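Local atomic coordinates of 6-phosphogluconate dehydrogenase NAD-binding (Dyadobacter fermentans, PDB entry 4GBJ), a protein that probably works as an NAD(P)-dependent oxidoreductase of the 3-hydroxyisobutyrate and 6-phosphogluconate dehydrogenase type, binding its dinucleotide in a Rossmann domain. Residues Leu69-Glu77 and Ser97-Leu107; Phe238-Leu249 and Ala262-Leu273. One frame throughout, in Å; residues are numbered along the deposited sequence.

Interaction 1. Residues Leu69-Glu77 and Ser97-Leu107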
loop_
_atom_site.group_PDB
_atom_site.type_symbol
_atom_site.label_atom_id
_atom_site.label_comp_id
_atom_site.label_asym_id
_atom_site.label_seq_id
_atom_site.Cartn_x
_atom_site.Cartn_y
_atom_site.Cartn_z
ATOM N N LEU B 69 12.508 24.265 1.146
ATOM C CA LEU B 69 12.518 24.765 -0.214
ATOM C C LEU B 69 12.091 23.676 -1.175
ATOM O O LEU B 69 11.911 22.533 -0.768
ATOM C CB LEU B 69 13.907 25.308 -0.527
ATOM C CG LEU B 69 14.388 26.430 0.428
ATOM C CD1 LEU B 69 15.858 26.685 0.279
ATOM C CD2 LEU B 69 13.667 27.741 0.167
ATOM N N ALA B 70 11.768 24.079 -2.406
ATOM C CA ALA B 70 11.154 23.206 -3.405
ATOM C C ALA B 70 11.995 22.044 -3.817
ATOM O O ALA B 70 11.441 20.959 -4.019
ATOM C CB ALA B 70 10.785 23.989 -4.662
ATOM N N ASP B 71 13.292 22.271 -4.044
ATOM C CA ASP B 71 14.144 21.235 -4.610
ATOM C C ASP B 71 15.633 21.428 -4.293
ATOM O O ASP B 71 16.018 22.419 -3.683
ATOM C CB ASP B 71 13.917 21.228 -6.142
ATOM C CG ASP B 71 14.138 22.538 -6.858
ATOM O OD1 ASP B 71 15.083 23.285 -6.471
ATOM O OD2 ASP B 71 13.411 22.799 -7.845
ATOM N N ASP B 72 16.459 20.486 -4.775
ATOM C CA ASP B 72 17.914 20.431 -4.559
ATOM C C ASP B 72 18.609 21.708 -5.016
ATOM O O ASP B 72 19.418 22.251 -4.261
ATOM C CB ASP B 72 18.513 19.223 -5.304
ATOM C CG ASP B 72 17.903 17.884 -4.883
ATOM O OD1 ASP B 72 16.680 17.739 -4.978
ATOM O OD2 ASP B 72 18.662 16.965 -4.547
ATOM N N ALA B 73 18.266 22.225 -6.223
ATOM C CA ALA B 73 18.898 23.448 -6.707
ATOM C C ALA B 73 18.561 24.649 -5.813
ATOM O O ALA B 73 19.425 25.486 -5.605
ATOM C CB ALA B 73 18.519 23.740 -8.153
ATOM N N ALA B 74 17.326 24.753 -5.297
ATOM C CA ALA B 74 16.962 25.852 -4.410
ATOM C C ALA B 74 17.813 25.819 -3.103
ATOM O O ALA B 74 18.250 26.863 -2.634
ATOM C CB ALA B 74 15.482 25.807 -4.071
ATOM N N VAL B 75 18.110 24.627 -2.571
ATOM C CA VAL B 75 18.884 24.517 -1.313
ATOM C C VAL B 75 20.340 24.862 -1.575
ATOM O O VAL B 75 20.972 25.588 -0.790
ATOM C CB VAL B 75 18.721 23.125 -0.652
ATOM C CG1 VAL B 75 19.533 23.041 0.632
ATOM C CG2 VAL B 75 17.248 22.836 -0.356
ATOM N N GLU B 76 20.889 24.357 -2.672
ATOM C CA GLU B 76 22.288 24.637 -3.024
ATOM C C GLU B 76 22.522 26.114 -3.341
ATOM O O GLU B 76 23.570 26.639 -2.993
ATOM C CB GLU B 76 22.720 23.804 -4.217
ATOM C CG GLU B 76 22.839 22.327 -3.898
ATOM C CD GLU B 76 23.055 21.473 -5.141
ATOM O OE1 GLU B 76 23.500 22.026 -6.173
ATOM O OE2 GLU B 76 22.759 20.259 -5.094
ATOM N N GLU B 77 21.549 26.774 -4.008
ATOM C CA GLU B 77 21.653 28.207 -4.376
ATOM C C GLU B 77 21.674 29.065 -3.120
ATOM O O GLU B 77 22.354 30.081 -3.056
ATOM C CB GLU B 77 20.465 28.612 -5.283
ATOM C CG GLU B 77 20.138 30.107 -5.393
ATOM C CD GLU B 77 18.915 30.412 -6.242
ATOM O OE1 GLU B 77 18.031 29.531 -6.363
ATOM O OE2 GLU B 77 18.816 31.554 -6.746
ATOM N N SER B 97 13.799 20.175 3.315
ATOM C CA SER B 97 13.369 19.976 1.941
ATOM C C SER B 97 13.462 18.495 1.515
ATOM O O SER B 97 14.340 17.770 1.980
ATOM C CB SER B 97 14.257 20.790 1.011
ATOM O OG SER B 97 14.239 22.164 1.345
ATOM N N THR B 98 12.619 18.085 0.581
ATOM C CA THR B 98 12.714 16.746 -0.010
ATOM C C THR B 98 13.780 16.792 -1.093
ATOM O O THR B 98 13.551 17.236 -2.217
ATOM C CB THR B 98 11.402 16.282 -0.568
ATOM O OG1 THR B 98 10.428 16.361 0.461
ATOM C CG2 THR B 98 11.488 14.882 -1.122
ATOM N N ILE B 99 14.933 16.318 -0.759
ATOM C CA ILE B 99 16.064 16.342 -1.670
ATOM C C ILE B 99 16.818 15.043 -1.591
ATOM O O ILE B 99 16.549 14.180 -0.763
ATOM C CB ILE B 99 17.003 17.549 -1.369
ATOM C CG1 ILE B 99 17.659 17.428 -0.032
ATOM C CG2 ILE B 99 16.265 18.863 -1.561
ATOM C CD1 ILE B 99 18.652 18.571 0.262
ATOM N N SER B 100 17.745 14.921 -2.490
ATOM C CA SER B 100 18.589 13.768 -2.615
ATOM C C SER B 100 19.503 13.581 -1.400
ATOM O O SER B 100 20.152 14.539 -0.987
ATOM C CB SER B 100 19.480 13.941 -3.863
ATOM O OG SER B 100 20.554 13.022 -3.890
ATOM N N PRO B 101 19.719 12.325 -0.973
ATOM C CA PRO B 101 20.768 12.042 0.032
ATOM C C PRO B 101 22.128 12.607 -0.358
ATOM O O PRO B 101 22.865 13.105 0.480
ATOM C CB PRO B 101 20.845 10.505 0.023
ATOM C CG PRO B 101 19.562 10.071 -0.437
ATOM C CD PRO B 101 18.994 11.099 -1.343
ATOM N N GLU B 102 22.467 12.507 -1.649
ATOM C CA GLU B 102 23.732 13.047 -2.146
ATOM C C GLU B 102 23.821 14.559 -1.955
ATOM O O GLU B 102 24.895 15.052 -1.592
ATOM C CB GLU B 102 23.887 12.717 -3.616
ATOM C CG GLU B 102 25.121 13.302 -4.298
ATOM C CD GLU B 102 25.104 12.974 -5.777
ATOM O OE1 GLU B 102 24.413 13.701 -6.527
ATOM O OE2 GLU B 102 25.683 11.932 -6.166
ATOM N N THR B 103 22.731 15.303 -2.237
ATOM C CA THR B 103 22.765 16.754 -2.039
ATOM C C THR B 103 22.993 17.042 -0.544
ATOM O O THR B 103 23.757 17.916 -0.199
ATOM C CB THR B 103 21.488 17.424 -2.561
ATOM O OG1 THR B 103 21.405 17.192 -3.956
ATOM C CG2 THR B 103 21.477 18.930 -2.336
ATOM N N SER B 104 22.305 16.302 0.343
ATOM C CA SER B 104 22.462 16.503 1.776
ATOM C C SER B 104 23.861 16.217 2.259
ATOM O O SER B 104 24.392 17.021 2.997
ATOM C CB SER B 104 21.501 15.612 2.544
ATOM O OG SER B 104 20.217 16.196 2.434
ATOM N N ARG B 105 24.458 15.088 1.835
ATOM C CA ARG B 105 25.809 14.705 2.247
ATOM C C ARG B 105 26.826 15.724 1.742
ATOM O O ARG B 105 27.744 16.038 2.466
ATOM C CB ARG B 105 26.149 13.315 1.726
ATOM C CG ARG B 105 25.304 12.194 2.347
ATOM C CD ARG B 105 25.425 10.915 1.492
ATOM N NE ARG B 105 24.652 9.812 2.072
ATOM C CZ ARG B 105 24.098 8.804 1.397
ATOM N NH1 ARG B 105 24.243 8.712 0.075
ATOM N NH2 ARG B 105 23.410 7.871 2.036
ATOM N N GLN B 106 26.635 16.272 0.526
ATOM C CA GLN B 106 27.539 17.288 -0.046
ATOM C C GLN B 106 27.472 18.559 0.756
ATOM O O GLN B 106 28.498 19.052 1.175
ATOM C CB GLN B 106 27.154 17.599 -1.496
ATOM C CG GLN B 106 27.571 16.561 -2.509
ATOM C CD GLN B 106 27.004 16.890 -3.882
ATOM O OE1 GLN B 106 26.270 17.885 -4.068
ATOM N NE2 GLN B 106 27.355 16.074 -4.882
ATOM N N LEU B 107 26.245 19.061 1.016
ATOM C CA LEU B 107 26.050 20.268 1.820
ATOM C C LEU B 107 26.541 20.083 3.247
ATOM O O LEU B 107 27.166 20.994 3.795
ATOM C CB LEU B 107 24.587 20.704 1.826
ATOM C CG LEU B 107 24.081 21.222 0.487
ATOM C CD1 LEU B 107 22.585 21.246 0.471
ATOM C CD2 LEU B 107 24.661 22.612 0.167
HETATM O O HOH W 1 10.910 20.026 -0.733
#

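Interaction 2. Residues Phe238-Leu249 and Ala262-Leu273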
loop_
_atom_site.group_PDB
_atom_site.type_symbol
_atom_site.label_atom_id
_atom_site.label_comp_id
_atom_site.label_asym_id
_atom_site.label_seq_id
_atom_site.Cartn_x
_atom_site.Cartn_y
_atom_site.Cartn_z
ATOM N N PHE B 238 1.874 17.691 -10.996
ATOM C CA PHE B 238 2.280 16.447 -11.692
ATOM C C PHE B 238 3.772 16.357 -12.004
ATOM O O PHE B 238 4.402 15.339 -11.664
ATOM C CB PHE B 238 1.443 16.256 -12.968
ATOM C CG PHE B 238 1.494 14.931 -13.648
ATOM C CD1 PHE B 238 0.640 13.907 -13.256
ATOM C CD2 PHE B 238 2.260 14.749 -14.801
ATOM C CE1 PHE B 238 0.671 12.668 -13.890
ATOM C CE2 PHE B 238 2.260 13.526 -15.471
ATOM C CZ PHE B 238 1.472 12.477 -14.999
ATOM N N PRO B 239 4.387 17.376 -12.592
ATOM C CA PRO B 239 5.819 17.269 -12.901
ATOM C C PRO B 239 6.667 17.028 -11.649
ATOM O O PRO B 239 7.742 16.439 -11.762
ATOM C CB PRO B 239 6.157 18.608 -13.566
ATOM C CG PRO B 239 4.854 19.142 -14.029
ATOM C CD PRO B 239 3.846 18.682 -13.022
ATOM N N LEU B 240 6.177 17.441 -10.460
ATOM C CA LEU B 240 6.938 17.229 -9.228
ATOM C C LEU B 240 7.008 15.726 -8.857
ATOM O O LEU B 240 7.966 15.321 -8.235
ATOM C CB LEU B 240 6.382 18.082 -8.070
ATOM C CG LEU B 240 6.425 19.563 -8.342
ATOM C CD1 LEU B 240 5.760 20.340 -7.227
ATOM C CD2 LEU B 240 7.852 20.069 -8.588
ATOM N N GLY B 241 6.074 14.900 -9.318
ATOM C CA GLY B 241 6.145 13.470 -9.067
ATOM C C GLY B 241 7.291 12.831 -9.794
ATOM O O GLY B 241 7.970 11.937 -9.264
ATOM N N LEU B 242 7.525 13.296 -11.019
ATOM C CA LEU B 242 8.619 12.834 -11.855
ATOM C C LEU B 242 9.955 13.219 -11.236
ATOM O O LEU B 242 10.858 12.401 -11.182
ATOM C CB LEU B 242 8.482 13.396 -13.285
ATOM C CG LEU B 242 9.572 13.008 -14.310
ATOM C CD1 LEU B 242 9.775 11.525 -14.360
ATOM C CD2 LEU B 242 9.283 13.583 -15.651
ATOM N N LYS B 243 10.081 14.459 -10.765
ATOM C CA LYS B 243 11.295 14.932 -10.081
ATOM C C LYS B 243 11.626 13.996 -8.896
ATOM O O LYS B 243 12.754 13.514 -8.790
ATOM C CB LYS B 243 11.094 16.355 -9.555
ATOM C CG LYS B 243 12.334 16.958 -8.833
ATOM C CD LYS B 243 12.060 18.337 -8.187
ATOM C CE LYS B 243 11.237 18.313 -6.899
ATOM N NZ LYS B 243 11.912 17.563 -5.777
ATOM N N ASP B 244 10.593 13.631 -8.102
ATOM C CA ASP B 244 10.788 12.791 -6.926
ATOM C C ASP B 244 11.146 11.343 -7.282
ATOM O O ASP B 244 12.082 10.804 -6.684
ATOM C CB ASP B 244 9.575 12.825 -5.971
ATOM C CG ASP B 244 9.563 14.002 -4.978
ATOM O OD1 ASP B 244 10.573 14.800 -4.955
ATOM O OD2 ASP B 244 8.589 14.096 -4.175
ATOM N N ILE B 245 10.463 10.719 -8.230
ATOM C CA ILE B 245 10.816 9.348 -8.588
ATOM C C ILE B 245 12.233 9.286 -9.209
ATOM O O ILE B 245 12.921 8.302 -9.014
ATOM C CB ILE B 245 9.754 8.670 -9.475
ATOM C CG1 ILE B 245 9.864 7.178 -9.429
ATOM C CG2 ILE B 245 9.784 9.151 -10.922
ATOM C CD1 ILE B 245 9.510 6.547 -8.043
ATOM N N ASN B 246 12.644 10.290 -9.952
ATOM C CA ASN B 246 13.997 10.354 -10.506
ATOM C C ASN B 246 15.047 10.488 -9.423
ATOM O O ASN B 246 16.121 9.886 -9.582
ATOM C CB ASN B 246 14.156 11.469 -11.513
ATOM C CG ASN B 246 13.555 11.132 -12.874
ATOM O OD1 ASN B 246 13.405 9.978 -13.260
ATOM N ND2 ASN B 246 13.169 12.124 -13.642
ATOM N N LEU B 247 14.748 11.200 -8.286
ATOM C CA LEU B 247 15.691 11.265 -7.150
ATOM C C LEU B 247 15.856 9.847 -6.575
ATOM O O LEU B 247 16.950 9.435 -6.247
ATOM C CB LEU B 247 15.187 12.211 -6.045
ATOM C CG LEU B 247 15.116 13.728 -6.321
ATOM C CD1 LEU B 247 14.646 14.441 -5.122
ATOM C CD2 LEU B 247 16.470 14.295 -6.730
ATOM N N THR B 248 14.747 9.107 -6.448
ATOM C CA THR B 248 14.762 7.736 -5.947
ATOM C C THR B 248 15.588 6.827 -6.862
ATOM O O THR B 248 16.406 6.027 -6.382
ATOM C CB THR B 248 13.332 7.261 -5.799
ATOM O OG1 THR B 248 12.699 8.120 -4.852
ATOM C CG2 THR B 248 13.233 5.778 -5.407
ATOM N N LEU B 249 15.334 6.894 -8.156
ATOM C CA LEU B 249 16.071 6.068 -9.106
ATOM C C LEU B 249 17.559 6.379 -9.083
ATOM O O LEU B 249 18.362 5.449 -9.131
ATOM C CB LEU B 249 15.520 6.220 -10.509
ATOM C CG LEU B 249 14.146 5.584 -10.712
ATOM C CD1 LEU B 249 13.428 6.187 -11.949
ATOM C CD2 LEU B 249 14.284 4.052 -10.854
ATOM N N ALA B 262 9.633 1.459 -9.517
ATOM C CA ALA B 262 9.906 2.893 -9.758
ATOM C C ALA B 262 10.059 3.222 -11.277
ATOM O O ALA B 262 9.677 4.308 -11.709
ATOM C CB ALA B 262 11.126 3.348 -8.971
ATOM N N ASP B 263 10.558 2.270 -12.095
ATOM C CA ASP B 263 10.676 2.444 -13.555
ATOM C C ASP B 263 9.299 2.674 -14.187
ATOM O O ASP B 263 9.129 3.591 -14.986
ATOM C CB ASP B 263 11.315 1.223 -14.204
ATOM C CG ASP B 263 12.708 0.850 -13.707
ATOM O OD1 ASP B 263 13.373 1.705 -13.077
ATOM O OD2 ASP B 263 13.150 -0.254 -13.992
ATOM N N ILE B 264 8.310 1.876 -13.743
ATOM C CA ILE B 264 6.912 1.957 -14.170
ATOM C C ILE B 264 6.345 3.309 -13.771
ATOM O O ILE B 264 5.799 3.955 -14.620
ATOM C CB ILE B 264 6.064 0.820 -13.602
ATOM C CG1 ILE B 264 6.566 -0.586 -14.056
ATOM C CG2 ILE B 264 4.568 0.987 -13.924
ATOM C CD1 ILE B 264 6.489 -0.892 -15.283
ATOM N N ILE B 265 6.567 3.770 -12.530
ATOM C CA ILE B 265 6.085 5.062 -12.040
ATOM C C ILE B 265 6.667 6.183 -12.867
ATOM O O ILE B 265 5.932 7.067 -13.325
ATOM C CB ILE B 265 6.434 5.211 -10.542
ATOM C CG1 ILE B 265 5.614 4.222 -9.659
ATOM C CG2 ILE B 265 6.304 6.604 -10.048
ATOM C CD1 ILE B 265 4.175 4.361 -9.706
ATOM N N ARG B 266 7.984 6.137 -13.096
ATOM C CA ARG B 266 8.621 7.128 -13.951
ATOM C C ARG B 266 7.936 7.212 -15.323
ATOM O O ARG B 266 7.636 8.315 -15.773
ATOM C CB ARG B 266 10.112 6.821 -14.134
ATOM C CG ARG B 266 10.841 7.746 -15.102
ATOM C CD ARG B 266 12.341 7.476 -15.030
ATOM N NE ARG B 266 13.058 8.120 -16.127
ATOM C CZ ARG B 266 13.082 7.699 -17.387
ATOM N NH1 ARG B 266 12.399 6.614 -17.752
ATOM N NH2 ARG B 266 13.760 8.372 -18.300
ATOM N N ASN B 267 7.660 6.084 -15.963
ATOM C CA ASN B 267 7.014 6.093 -17.306
ATOM C C ASN B 267 5.608 6.622 -17.246
ATOM O O ASN B 267 5.194 7.277 -18.210
ATOM C CB ASN B 267 7.038 4.708 -17.984
ATOM C CG ASN B 267 8.434 4.363 -18.477
ATOM O OD1 ASN B 267 9.272 5.226 -18.658
ATOM N ND2 ASN B 267 8.745 3.089 -18.619
ATOM N N ARG B 268 4.875 6.415 -16.101
ATOM C CA ARG B 268 3.547 7.007 -15.992
ATOM C C ARG B 268 3.599 8.555 -16.072
ATOM O O ARG B 268 2.733 9.160 -16.686
ATOM C CB ARG B 268 2.873 6.619 -14.688
ATOM C CG ARG B 268 2.609 5.164 -14.496
ATOM C CD ARG B 268 1.876 4.573 -15.669
ATOM N NE ARG B 268 1.249 3.297 -15.357
ATOM C CZ ARG B 268 0.650 2.508 -16.246
ATOM N NH1 ARG B 268 0.611 2.842 -17.520
ATOM N NH2 ARG B 268 0.117 1.357 -15.867
ATOM N N PHE B 269 4.567 9.166 -15.411
ATOM C CA PHE B 269 4.746 10.626 -15.447
ATOM C C PHE B 269 5.183 11.102 -16.804
ATOM O O PHE B 269 4.633 12.090 -17.310
ATOM C CB PHE B 269 5.749 11.137 -14.409
ATOM C CG PHE B 269 5.207 11.097 -13.002
ATOM C CD1 PHE B 269 4.117 11.876 -12.639
ATOM C CD2 PHE B 269 5.721 10.204 -12.063
ATOM C CE1 PHE B 269 3.548 11.756 -11.379
ATOM C CE2 PHE B 269 5.163 10.102 -10.807
ATOM C CZ PHE B 269 4.097 10.895 -10.460
ATOM N N ILE B 270 6.163 10.411 -17.419
ATOM C CA ILE B 270 6.645 10.829 -18.762
ATOM C C ILE B 270 5.465 10.793 -19.779
ATOM O O ILE B 270 5.227 11.749 -20.530
ATOM C CB ILE B 270 7.822 9.950 -19.226
ATOM C CG1 ILE B 270 9.045 10.192 -18.298
ATOM C CG2 ILE B 270 8.187 10.267 -20.661
ATOM C CD1 ILE B 270 10.175 9.212 -18.504
ATOM N N SER B 271 4.741 9.679 -19.787
ATOM C CA SER B 271 3.584 9.490 -20.661
ATOM C C SER B 271 2.477 10.491 -20.334
ATOM O O SER B 271 1.870 11.042 -21.254
ATOM C CB SER B 271 3.056 8.057 -20.601
ATOM O OG SER B 271 2.063 7.897 -21.599
ATOM N N GLY B 272 2.255 10.775 -19.043
ATOM C CA GLY B 272 1.267 11.758 -18.658
ATOM C C GLY B 272 1.598 13.154 -19.152
ATOM O O GLY B 272 0.702 13.924 -19.513
ATOM N N LEU B 273 2.885 13.514 -19.134
ATOM C CA LEU B 273 3.310 14.797 -19.695
ATOM C C LEU B 273 3.107 14.798 -21.222
ATOM O O LEU B 273 2.697 15.811 -21.793
ATOM C CB LEU B 273 4.759 15.081 -19.328
ATOM C CG LEU B 273 5.017 15.464 -17.870
ATOM C CD1 LEU B 273 6.524 15.490 -17.609
ATOM C CD2 LEU B 273 4.357 16.823 -17.503
HETATM O O HOH W 2 13.156 11.238 -16.356
#

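Interaction 1. Residues Leu69-Glu77 and Ser97-Leu107
Leu69 and Ser97 start the pairing with CA atoms 5.3 Å apart, and from there helices 72-77 and 101-107 run nearly parallel, their axes 10.7 Å apart at closest and 8° from alignment. Ser97 turns its hydroxyl beside its own backbone N (chi1 -57°), which brings OG within 2.7 Å of Leu69 N to accept a hydrogen bond. Close by, water 1 joins the two loops, donating to Leu69 O and accepting from Thr98 N. Asp72 makes the main polar link between the helix starts. Asp72 OD2 takes two donors: Thr103 OG1, 2.8 Å away, meets its anti lone pair, and Ser100 N, at 3.0 Å, comes in on the syn side, 30° out of the carboxylate plane. Two bonds on one oxygen hold the carboxylate in its rotation, while OD1 lies against Ile99 CG2. Glu76, one turn on, crosses Thr103 at about a right angle, with OE2 3.3 Å from the Thr103 methyl CG2. On the more buried side of the helix pair, Val75 CG1 meets Leu107 CD1 at 3.5 Å, and Val75 CG2 reaches Ser97 OG. Asp71 and Ser100 sit at the N-caps, Asp71 OD1 accepting from Ala74 N. Loops leaving the adjacent parallel strands 64-67 and 92-95, each leading into a helix, are typical of a Rossmann domain; Thr98 also touches Lys174, the predicted active-site residue.

Interaction 2. Residues Phe238-Leu249 and Ala262-Leu273
A knobs-into-holes helix pair from the all-helical C-terminal region joins Phe238 to Phe269 and runs on through Leu249 and Ala262. The helices are antiparallel, with axes 9.1 Å apart and crossing at -150°. Phe269 is a knob among Phe238, Gly241, Leu242 and Ile245. The Phe269 ring directs an edge at the face of Phe238 in a T-shaped stack, centroids 4.9 Å apart and planes at 65°, with Phe269 CD1 over the centre of the Phe238 ring. Gly241 CA lies over a face of the Phe269 ring in a CH-pi contact, 3.9 Å from its centroid; any CB on Gly241 would collide with Phe269 CZ. Replacing Phe269 with an alanine would probably open a gap beside Gly241 and leave the Phe238 ring without its edge-on partner. Gly272 gives the Phe238 ring similar room, and CE2 of that ring comes 3.3 Å from Phe269 O. Leu242 fits between Arg266, Phe269, Ile270 and Leu273, while Ile245 inserts among Ala262, Ile265, Arg266 and Phe269, its CD1 3.7 Å from Ala262 CB. Helix 169-197 adds Phe179 against Ala262, and Met194 of the second subunit packs on Thr248. At the more exposed margin Arg266 extends past Leu249, its CG anti to the backbone N (chi1 176°), and this carries Arg266 CD to 3.2 Å from Asn246 OD1, while Ile270 CD1 lies over the guanidinium face.

Both contacts are partly buried, but they belong to different parts of the chain, the N-terminal Rossmann domain and the helical C-terminal region: interaction 1 sets two loop-helix units side by side, while interaction 2 pairs two helices. Their chemistry follows. Near the loops of interaction 1, direct hydrogen bonds and a water do much of the joining; interaction 2 relies on interlocking aromatic and aliphatic side chains, with polar side chains such as Asn246 and Arg266 at its margin. Their centres are about 18 Å apart, yet they meet where the two domains touch: Asp72 packs on Leu247, and Thr98 on Asp244, whose carboxylate is salt-bridged to Lys243. Helix 238-249 therefore takes part in the interdomain boundary as well as its own helix pair.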